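Side-chain contacts in DNA polymerase III subunit beta (Caulobacter crescentus, PDB 5WCE), which forms a ring-shaped head-to-tail dimer around DNA and probably tethers DNA polymerases and other proteins to it, conferring processivity: residues L338-Q343 and T360-P365; I147-F152 and P368-V373; R86-G91 and G110-N115. All coordinates share one frame; numbering follows the deposited sequence.

Interaction 1. Residues L338-Q343 and T360-P365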
loop_
_atom_site.group_PDB
_atom_site.type_symbol
_atom_site.label_atom_id
_atom_site.label_comp_id
_atom_site.label_asym_id
_atom_site.label_seq_id
_atom_site.Cartn_x
_atom_site.Cartn_y
_atom_site.Cartn_z
ATOM N N LEU A 338 3.957 -21.865 -4.130
ATOM C CA LEU A 338 3.582 -20.764 -5.046
ATOM C C LEU A 338 4.767 -19.906 -5.387
ATOM O O LEU A 338 4.881 -19.459 -6.520
ATOM C CB LEU A 338 2.435 -19.951 -4.461
ATOM C CG LEU A 338 1.120 -20.706 -4.460
ATOM C CD1 LEU A 338 0.137 -19.926 -3.627
ATOM C CD2 LEU A 338 0.620 -20.951 -5.882
ATOM N N ASP A 339 5.670 -19.690 -4.448
ATOM C CA ASP A 339 6.901 -18.920 -4.734
ATOM C C ASP A 339 7.727 -19.550 -5.840
ATOM O O ASP A 339 8.186 -18.892 -6.792
ATOM C CB ASP A 339 7.744 -18.778 -3.458
ATOM C CG ASP A 339 7.209 -17.740 -2.475
ATOM O OD1 ASP A 339 6.312 -16.928 -2.805
ATOM O OD2 ASP A 339 7.653 -17.828 -1.322
ATOM N N VAL A 340 7.883 -20.868 -5.769
ATOM C CA VAL A 340 8.557 -21.591 -6.828
ATOM C C VAL A 340 7.823 -21.520 -8.148
ATOM O O VAL A 340 8.454 -21.221 -9.173
ATOM C CB VAL A 340 8.813 -23.076 -6.415
ATOM C CG1 VAL A 340 9.381 -23.840 -7.607
ATOM C CG2 VAL A 340 9.769 -23.099 -5.267
ATOM N N CYS A 341 6.512 -21.789 -8.174
ATOM C CA CYS A 341 5.770 -21.696 -9.411
ATOM C C CYS A 341 5.885 -20.274 -10.022
ATOM O O CYS A 341 5.922 -20.114 -11.235
ATOM C CB CYS A 341 4.291 -22.043 -9.209
ATOM S SG CYS A 341 4.039 -23.780 -8.760
ATOM N N GLY A 342 5.967 -19.263 -9.168
ATOM C CA GLY A 342 6.188 -17.853 -9.595
ATOM C C GLY A 342 7.504 -17.571 -10.296
ATOM O O GLY A 342 7.623 -16.572 -10.963
ATOM N N GLN A 343 8.504 -18.436 -10.137
ATOM C CA GLN A 343 9.806 -18.288 -10.791
ATOM C C GLN A 343 9.915 -19.014 -12.096
ATOM O O GLN A 343 10.775 -18.695 -12.881
ATOM C CB GLN A 343 10.933 -18.765 -9.863
ATOM C CG GLN A 343 11.071 -17.918 -8.619
ATOM C CD GLN A 343 11.423 -16.480 -8.953
ATOM O OE1 GLN A 343 12.114 -16.206 -9.946
ATOM N NE2 GLN A 343 10.875 -15.557 -8.186
ATOM N N THR A 360 12.454 -32.049 -2.204
ATOM C CA THR A 360 11.931 -32.155 -3.509
ATOM C C THR A 360 12.615 -31.114 -4.385
ATOM O O THR A 360 12.747 -30.004 -3.988
ATOM C CB THR A 360 10.398 -31.920 -3.467
ATOM O OG1 THR A 360 9.784 -32.975 -2.710
ATOM C CG2 THR A 360 9.795 -31.928 -4.798
ATOM N N LEU A 361 13.003 -31.505 -5.595
ATOM C CA LEU A 361 13.664 -30.619 -6.567
ATOM C C LEU A 361 12.609 -30.152 -7.538
ATOM O O LEU A 361 11.755 -30.947 -7.987
ATOM C CB LEU A 361 14.740 -31.391 -7.348
ATOM C CG LEU A 361 15.615 -30.620 -8.300
ATOM C CD1 LEU A 361 16.454 -29.680 -7.470
ATOM C CD2 LEU A 361 16.564 -31.511 -9.101
ATOM N N VAL A 362 12.640 -28.870 -7.870
ATOM C CA VAL A 362 11.819 -28.341 -8.948
ATOM C C VAL A 362 12.760 -27.725 -9.967
ATOM O O VAL A 362 13.661 -26.909 -9.597
ATOM C CB VAL A 362 10.833 -27.280 -8.445
ATOM C CG1 VAL A 362 9.870 -26.886 -9.551
ATOM C CG2 VAL A 362 10.073 -27.811 -7.229
ATOM N N VAL A 363 12.606 -28.132 -11.212
ATOM C CA VAL A 363 13.433 -27.615 -12.291
ATOM C C VAL A 363 12.558 -26.955 -13.341
ATOM O O VAL A 363 11.373 -27.265 -13.474
ATOM C CB VAL A 363 14.391 -28.634 -12.917
ATOM C CG1 VAL A 363 15.434 -29.154 -11.908
ATOM C CG2 VAL A 363 13.698 -29.755 -13.554
ATOM N N ASP A 364 13.163 -26.024 -14.066
ATOM C CA ASP A 364 12.480 -25.212 -15.043
ATOM C C ASP A 364 12.971 -25.673 -16.417
ATOM O O ASP A 364 14.140 -25.411 -16.780
ATOM C CB ASP A 364 12.814 -23.733 -14.875
ATOM C CG ASP A 364 12.030 -22.859 -15.819
ATOM O OD1 ASP A 364 11.559 -23.375 -16.885
ATOM O OD2 ASP A 364 11.898 -21.641 -15.535
ATOM N N PRO A 365 12.092 -26.321 -17.215
ATOM C CA PRO A 365 12.566 -26.812 -18.534
ATOM C C PRO A 365 13.087 -25.739 -19.512
ATOM O O PRO A 365 13.806 -26.102 -20.446
ATOM C CB PRO A 365 11.336 -27.543 -19.116
ATOM C CG PRO A 365 10.495 -27.896 -17.912
ATOM C CD PRO A 365 10.710 -26.761 -16.938
HETATM O O HOH W 1 12.935 -20.130 -13.633
#

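Interaction 2. Residues I147-F152 and P368-V373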
loop_
_atom_site.group_PDB
_atom_site.type_symbol
_atom_site.label_atom_id
_atom_site.label_comp_id
_atom_site.label_asym_id
_atom_site.label_seq_id
_atom_site.Cartn_x
_atom_site.Cartn_y
_atom_site.Cartn_z
ATOM N N ILE A 147 19.612 -12.319 -8.937
ATOM C CA ILE A 147 18.929 -11.851 -7.776
ATOM C C ILE A 147 17.425 -12.195 -7.800
ATOM O O ILE A 147 16.883 -12.772 -6.830
ATOM C CB ILE A 147 19.156 -10.318 -7.550
ATOM C CG1 ILE A 147 20.616 -10.072 -7.193
ATOM C CG2 ILE A 147 18.253 -9.787 -6.465
ATOM C CD1 ILE A 147 21.042 -8.602 -7.319
ATOM N N ASP A 148 16.755 -11.842 -8.892
ATOM C CA ASP A 148 15.293 -12.039 -8.944
ATOM C C ASP A 148 14.864 -13.529 -8.862
ATOM O O ASP A 148 13.821 -13.838 -8.286
ATOM C CB ASP A 148 14.681 -11.380 -10.167
ATOM C CG ASP A 148 14.651 -9.822 -10.076
ATOM O OD1 ASP A 148 15.064 -9.270 -9.028
ATOM O OD2 ASP A 148 14.268 -9.194 -11.099
ATOM N N LYS A 149 15.673 -14.417 -9.400
ATOM C CA LYS A 149 15.444 -15.868 -9.287
ATOM C C LYS A 149 15.612 -16.450 -7.893
ATOM O O LYS A 149 15.153 -17.558 -7.646
ATOM C CB LYS A 149 16.330 -16.629 -10.259
ATOM C CG LYS A 149 16.111 -16.327 -11.734
ATOM C CD LYS A 149 14.876 -17.028 -12.281
ATOM C CE LYS A 149 14.832 -16.901 -13.782
ATOM N NZ LYS A 149 13.493 -17.309 -14.278
ATOM N N THR A 150 16.290 -15.751 -6.971
ATOM C CA THR A 150 16.652 -16.337 -5.670
ATOM C C THR A 150 16.264 -15.551 -4.421
ATOM O O THR A 150 16.160 -16.125 -3.359
ATOM C CB THR A 150 18.171 -16.553 -5.586
ATOM O OG1 THR A 150 18.838 -15.283 -5.743
ATOM C CG2 THR A 150 18.619 -17.518 -6.670
ATOM N N ARG A 151 16.054 -14.240 -4.511
ATOM C CA ARG A 151 16.099 -13.438 -3.271
ATOM C C ARG A 151 14.882 -13.676 -2.364
ATOM O O ARG A 151 14.972 -13.530 -1.163
ATOM C CB ARG A 151 16.257 -11.956 -3.588
ATOM C CG ARG A 151 15.030 -11.280 -4.037
ATOM C CD ARG A 151 15.205 -9.832 -4.431
ATOM N NE ARG A 151 15.096 -8.938 -3.322
ATOM C CZ ARG A 151 14.653 -7.671 -3.397
ATOM N NH1 ARG A 151 14.264 -7.115 -4.555
ATOM N NH2 ARG A 151 14.593 -6.973 -2.288
ATOM N N PHE A 152 13.784 -14.144 -2.955
ATOM C CA PHE A 152 12.582 -14.501 -2.201
ATOM C C PHE A 152 12.874 -15.558 -1.153
ATOM O O PHE A 152 12.199 -15.610 -0.139
ATOM C CB PHE A 152 11.461 -14.968 -3.156
ATOM C CG PHE A 152 11.670 -16.374 -3.692
ATOM C CD1 PHE A 152 12.415 -16.601 -4.846
ATOM C CD2 PHE A 152 11.186 -17.479 -2.992
ATOM C CE1 PHE A 152 12.659 -17.895 -5.317
ATOM C CE2 PHE A 152 11.418 -18.773 -3.462
ATOM C CZ PHE A 152 12.121 -18.976 -4.623
ATOM N N PRO A 368 17.765 -24.164 -17.546
ATOM C CA PRO A 368 18.612 -25.120 -16.810
ATOM C C PRO A 368 19.504 -24.460 -15.713
ATOM O O PRO A 368 20.150 -25.184 -14.955
ATOM C CB PRO A 368 19.530 -25.708 -17.902
ATOM C CG PRO A 368 19.630 -24.681 -18.927
ATOM C CD PRO A 368 18.287 -23.969 -18.928
ATOM N N GLY A 369 19.597 -23.126 -15.697
ATOM C CA GLY A 369 20.461 -22.429 -14.779
ATOM C C GLY A 369 19.810 -22.100 -13.434
ATOM O O GLY A 369 20.383 -21.289 -12.681
ATOM N N VAL A 370 18.601 -22.624 -13.143
ATOM C CA VAL A 370 17.990 -22.486 -11.829
ATOM C C VAL A 370 17.635 -23.861 -11.230
ATOM O O VAL A 370 17.471 -24.836 -11.990
ATOM C CB VAL A 370 16.765 -21.578 -11.842
ATOM C CG1 VAL A 370 17.133 -20.222 -12.413
ATOM C CG2 VAL A 370 15.637 -22.179 -12.689
ATOM N N LYS A 371 17.656 -23.948 -9.919
ATOM C CA LYS A 371 17.138 -25.107 -9.177
ATOM C C LYS A 371 16.372 -24.591 -7.981
ATOM O O LYS A 371 16.837 -23.668 -7.273
ATOM C CB LYS A 371 18.275 -26.058 -8.731
ATOM C CG LYS A 371 18.993 -26.729 -9.878
ATOM C CD LYS A 371 20.112 -27.652 -9.374
ATOM C CE LYS A 371 20.931 -28.337 -10.480
ATOM N NZ LYS A 371 22.060 -27.506 -10.971
ATOM N N TYR A 372 15.212 -25.211 -7.694
ATOM C CA TYR A 372 14.492 -24.934 -6.452
ATOM C C TYR A 372 14.311 -26.232 -5.630
ATOM O O TYR A 372 14.140 -27.331 -6.186
ATOM C CB TYR A 372 13.157 -24.293 -6.712
ATOM C CG TYR A 372 13.353 -23.013 -7.468
ATOM C CD1 TYR A 372 13.740 -21.852 -6.801
ATOM C CD2 TYR A 372 13.252 -22.984 -8.844
ATOM C CE1 TYR A 372 13.994 -20.684 -7.526
ATOM C CE2 TYR A 372 13.551 -21.827 -9.560
ATOM C CZ TYR A 372 13.910 -20.684 -8.851
ATOM O OH TYR A 372 14.188 -19.488 -9.534
ATOM N N VAL A 373 14.427 -26.072 -4.332
ATOM C CA VAL A 373 14.271 -27.162 -3.395
ATOM C C VAL A 373 13.142 -26.748 -2.414
ATOM O O VAL A 373 13.158 -25.626 -1.821
ATOM C CB VAL A 373 15.544 -27.525 -2.619
ATOM C CG1 VAL A 373 15.326 -28.781 -1.790
ATOM C CG2 VAL A 373 16.717 -27.771 -3.560
#

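Interaction 3. Residues R86-G91 and G110-N115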
loop_
_atom_site.group_PDB
_atom_site.type_symbol
_atom_site.label_atom_id
_atom_site.label_comp_id
_atom_site.label_asym_id
_atom_site.label_seq_id
_atom_site.Cartn_x
_atom_site.Cartn_y
_atom_site.Cartn_z
ATOM N N ARG A 86 12.544 17.338 -3.826
ATOM C CA ARG A 86 11.429 16.754 -4.553
ATOM C C ARG A 86 10.289 17.765 -4.759
ATOM O O ARG A 86 9.682 17.806 -5.805
ATOM C CB ARG A 86 10.908 15.521 -3.810
ATOM C CG ARG A 86 10.092 14.579 -4.688
ATOM C CD ARG A 86 9.529 13.392 -3.927
ATOM N NE ARG A 86 8.719 13.816 -2.782
ATOM C CZ ARG A 86 7.521 14.418 -2.831
ATOM N NH1 ARG A 86 6.923 14.750 -3.990
ATOM N NH2 ARG A 86 6.901 14.743 -1.702
ATOM N N LYS A 87 10.019 18.599 -3.772
ATOM C CA LYS A 87 8.914 19.519 -3.829
ATOM C C LYS A 87 9.282 20.835 -4.486
ATOM O O LYS A 87 8.387 21.641 -4.721
ATOM C CB LYS A 87 8.388 19.784 -2.424
ATOM C CG LYS A 87 7.856 18.549 -1.760
ATOM C CD LYS A 87 7.430 18.843 -0.324
ATOM C CE LYS A 87 7.078 17.565 0.462
ATOM N NZ LYS A 87 6.596 18.013 1.823
ATOM N N LEU A 88 10.562 21.076 -4.775
ATOM C CA LEU A 88 10.940 22.291 -5.472
ATOM C C LEU A 88 10.395 22.294 -6.907
ATOM O O LEU A 88 10.186 21.256 -7.480
ATOM C CB LEU A 88 12.464 22.504 -5.453
ATOM C CG LEU A 88 13.145 22.759 -4.104
ATOM C CD1 LEU A 88 14.663 22.715 -4.177
ATOM C CD2 LEU A 88 12.668 24.071 -3.536
ATOM N N PRO A 89 10.132 23.483 -7.483
ATOM C CA PRO A 89 9.592 23.499 -8.868
ATOM C C PRO A 89 10.521 22.799 -9.868
ATOM O O PRO A 89 11.742 22.886 -9.729
ATOM C CB PRO A 89 9.503 24.963 -9.210
ATOM C CG PRO A 89 9.828 25.716 -7.979
ATOM C CD PRO A 89 10.512 24.816 -7.026
ATOM N N ASP A 90 9.941 22.114 -10.846
ATOM C CA ASP A 90 10.667 21.554 -11.999
ATOM C C ASP A 90 11.591 22.603 -12.616
ATOM O O ASP A 90 11.213 23.770 -12.784
ATOM C CB ASP A 90 9.697 21.189 -13.129
ATOM C CG ASP A 90 8.947 19.950 -12.880
ATOM O OD1 ASP A 90 9.224 19.245 -11.895
ATOM O OD2 ASP A 90 8.035 19.679 -13.700
ATOM N N GLY A 91 12.804 22.196 -12.944
ATOM C CA GLY A 91 13.750 23.098 -13.554
ATOM C C GLY A 91 14.432 24.096 -12.660
ATOM O O GLY A 91 15.270 24.849 -13.140
ATOM N N GLY A 110 14.322 29.568 -6.037
ATOM C CA GLY A 110 13.169 30.407 -6.363
ATOM C C GLY A 110 12.936 31.273 -5.168
ATOM O O GLY A 110 13.832 31.905 -4.685
ATOM N N ARG A 111 11.731 31.206 -4.629
ATOM C CA ARG A 111 11.354 32.037 -3.484
ATOM C C ARG A 111 11.292 31.224 -2.162
ATOM O O ARG A 111 10.668 31.679 -1.198
ATOM C CB ARG A 111 9.985 32.693 -3.826
ATOM C CG ARG A 111 10.049 33.549 -5.106
ATOM C CD ARG A 111 10.032 35.038 -4.809
ATOM N NE ARG A 111 8.627 35.364 -4.697
ATOM C CZ ARG A 111 8.059 36.338 -4.008
ATOM N NH1 ARG A 111 8.733 37.263 -3.333
ATOM N NH2 ARG A 111 6.741 36.368 -4.026
ATOM N N SER A 112 11.860 30.019 -2.164
ATOM C CA SER A 112 12.007 29.171 -0.968
ATOM C C SER A 112 13.414 29.211 -0.375
ATOM O O SER A 112 14.418 29.146 -1.125
ATOM C CB SER A 112 11.790 27.675 -1.307
ATOM O OG SER A 112 10.636 27.459 -2.063
ATOM N N ARG A 113 13.487 29.243 0.954
ATOM C CA ARG A 113 14.750 29.167 1.693
ATOM C C ARG A 113 14.592 28.236 2.884
ATOM O O ARG A 113 13.661 28.423 3.705
ATOM C CB ARG A 113 15.156 30.544 2.172
ATOM C CG ARG A 113 16.541 30.619 2.807
ATOM C CD ARG A 113 16.728 32.027 3.342
ATOM N NE ARG A 113 18.015 32.258 3.936
ATOM C CZ ARG A 113 19.138 32.509 3.266
ATOM N NH1 ARG A 113 19.167 32.488 1.924
ATOM N NH2 ARG A 113 20.280 32.724 3.937
ATOM N N PHE A 114 15.471 27.228 2.977
ATOM C CA PHE A 114 15.481 26.328 4.102
ATOM C C PHE A 114 16.825 26.423 4.840
ATOM O O PHE A 114 17.871 26.598 4.212
ATOM C CB PHE A 114 15.254 24.908 3.664
ATOM C CG PHE A 114 14.020 24.709 2.843
ATOM C CD1 PHE A 114 13.993 25.075 1.495
ATOM C CD2 PHE A 114 12.897 24.146 3.402
ATOM C CE1 PHE A 114 12.843 24.937 0.737
ATOM C CE2 PHE A 114 11.737 23.980 2.642
ATOM C CZ PHE A 114 11.714 24.381 1.312
ATOM N N ASN A 115 16.770 26.341 6.169
ATOM C CA ASN A 115 18.000 26.266 7.023
ATOM C C ASN A 115 17.875 24.952 7.797
ATOM O O ASN A 115 16.895 24.740 8.546
ATOM C CB ASN A 115 18.082 27.427 7.987
ATOM C CG ASN A 115 17.936 28.799 7.296
ATOM O OD1 ASN A 115 18.884 29.508 7.143
ATOM N ND2 ASN A 115 16.774 29.161 6.932
#

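Interaction 1. Residues L338-Q343 and T360-P365
Val340 of the helix and Val362 of the strand reach toward each other tip to tip, their CG1 methyls 3.6 Å apart. The helix valine makes this contact through one branch: its CG1 lies against CB of Val362 at 3.8 Å and against CG2 of Val362 at 4.0 Å, and so fills the angle between the two methyls of its partner. In each valine the branch that leads is the one anti to the backbone N, chi1 174° in Val340 and -172° in Val362. This is the apolar, tightly packed part of the contact, and it is closed in further by Leu374 beside Val340 and Phe351 beside Val362.

The pairing is helix-on-sheet packing within the C-terminal domain of the clamp, one of three domains of the DNA-clamp fold. Helix 334-343 lies on strand 360-364, while Leu338 and Cys341 turn to the neighbouring helix 273-284.

Toward the end of the helix the two segments draw apart, and water takes over from methyl groups. Gln343 O and Asp364 OD2 stand 4.1 Å apart, two acceptors that cannot bond directly. A single water donates to both, lying 2.7 Å from Gln343 O and 2.6 Å from Asp364 OD2. The carboxylate is buried but well supplied with donors, since OD2 also accepts from Ala345 N and OD1 from Val366 N. These bonds probably stabilise its negative charge and limit its rotation. The side chain of Gln343, by contrast, is partly exposed, and its amide end leads away from the strand.

Interaction 2. Residues I147-F152 and P368-V373
Tyr372 OH donates to Lys149 O at 2.9 Å, tying the chain around the end of helix 140-148 in the central domain to strand 370-374 of the C-terminal domain. The contact spans the junction of two clamp domains, where their strands join in one antiparallel sheet and strand 370-374 runs beside 188-195. As in other bacterial clamps, this junction is probably near the pocket for the clamp-binding peptides of polymerases.

The hydroxyl approaches in the plane of the carbonyl and on a lone pair, with a C=O...donor angle of 127°. The same oxygen sits at the edge of the tyrosine ring and in its plane, 3.3 Å from Tyr372 CE1, so it faces the hydroxyl and the neighbouring ortho carbon at once.

Lys149 also covers the hydroxyl with its aliphatic chain, which crosses the tyrosine at about a right angle and brings CB to 3.6 Å from Tyr372 OH. A bend at chi2 (-78°) carries the lysine chain on to Val370, with Lys149 CD 3.9 Å from Val370 CG1.

Phe152 closes the other part of the contact. Its chi1 of 76° sets the ring between the backbone N and the carbonyl carbon, from where it reaches the tyrosine. The two rings are turned obliquely, with the edge of Phe152 presented to Tyr372: Phe152 CE1 is 3.8 Å from Tyr372 CE1, and Phe152 CZ lies 4.0 Å from Tyr372 CD1.

Interaction 3. Residues R86-G91 and G110-N115
Leu88 meets Ser112 and Phe114 just beyond the end of helix 78-87, and the residues leading up to it serve other partners. Arg86 forms a salt bridge with Glu83 on its own helix. Lys87 reaches across to the second subunit, where its NZ forms a salt bridge with Asp281 of that chain and its carbonyl oxygen accepts from Arg282 of that chain.

At Leu88 the chain leaves the helix, and the side chain bends toward the strand. CD1 extends anti to CA (chi2 170°), and CD2 is the branch that does the touching. It stands 4.2 Å from Ser112 OG and 4.4 Å from Phe114 CE1, approaching the phenyl ring obliquely. These are loose van der Waals contacts, burying little surface between the segments.

Strand 112-116 lies at the edge of the sheet of the N-terminal clamp domain, and there it pairs antiparallel with a strand of the second subunit. The sheet therefore continues across the interface, as expected for the head-to-tail dimer of a sliding clamp. Arg282 of the second subunit packs on both Leu88 and Ser112, while Ala315 of the second subunit packs on Phe114.

Pro89 still runs alongside Gly110. The chain turns away from the strand at the exposed Asp90, which makes a long, weak ion pair with Arg14.

Interactions 1 and 2 are neighbours, with centres 8 Å apart. Strands 360-364 and 370-374 follow each other in the chain and lie side by side in one sheet, with Val362 N 2.7 Å from Tyr372 O. The two contacts also share the end of helix 334-343: Gln343 CB packs 3.4 Å from Tyr372 OH, and Lys149 NZ lies 3.4 Å from Gln343 O. Along the chain, interaction 1 is nested within the loop closed by interaction 2. Interaction 3 belongs to the far end of the crescent, its centre about 50 Å from that of interaction 1 and 45 Å from that of interaction 2. It lies in the dimer interface, whereas interaction 2 joins domains within one subunit.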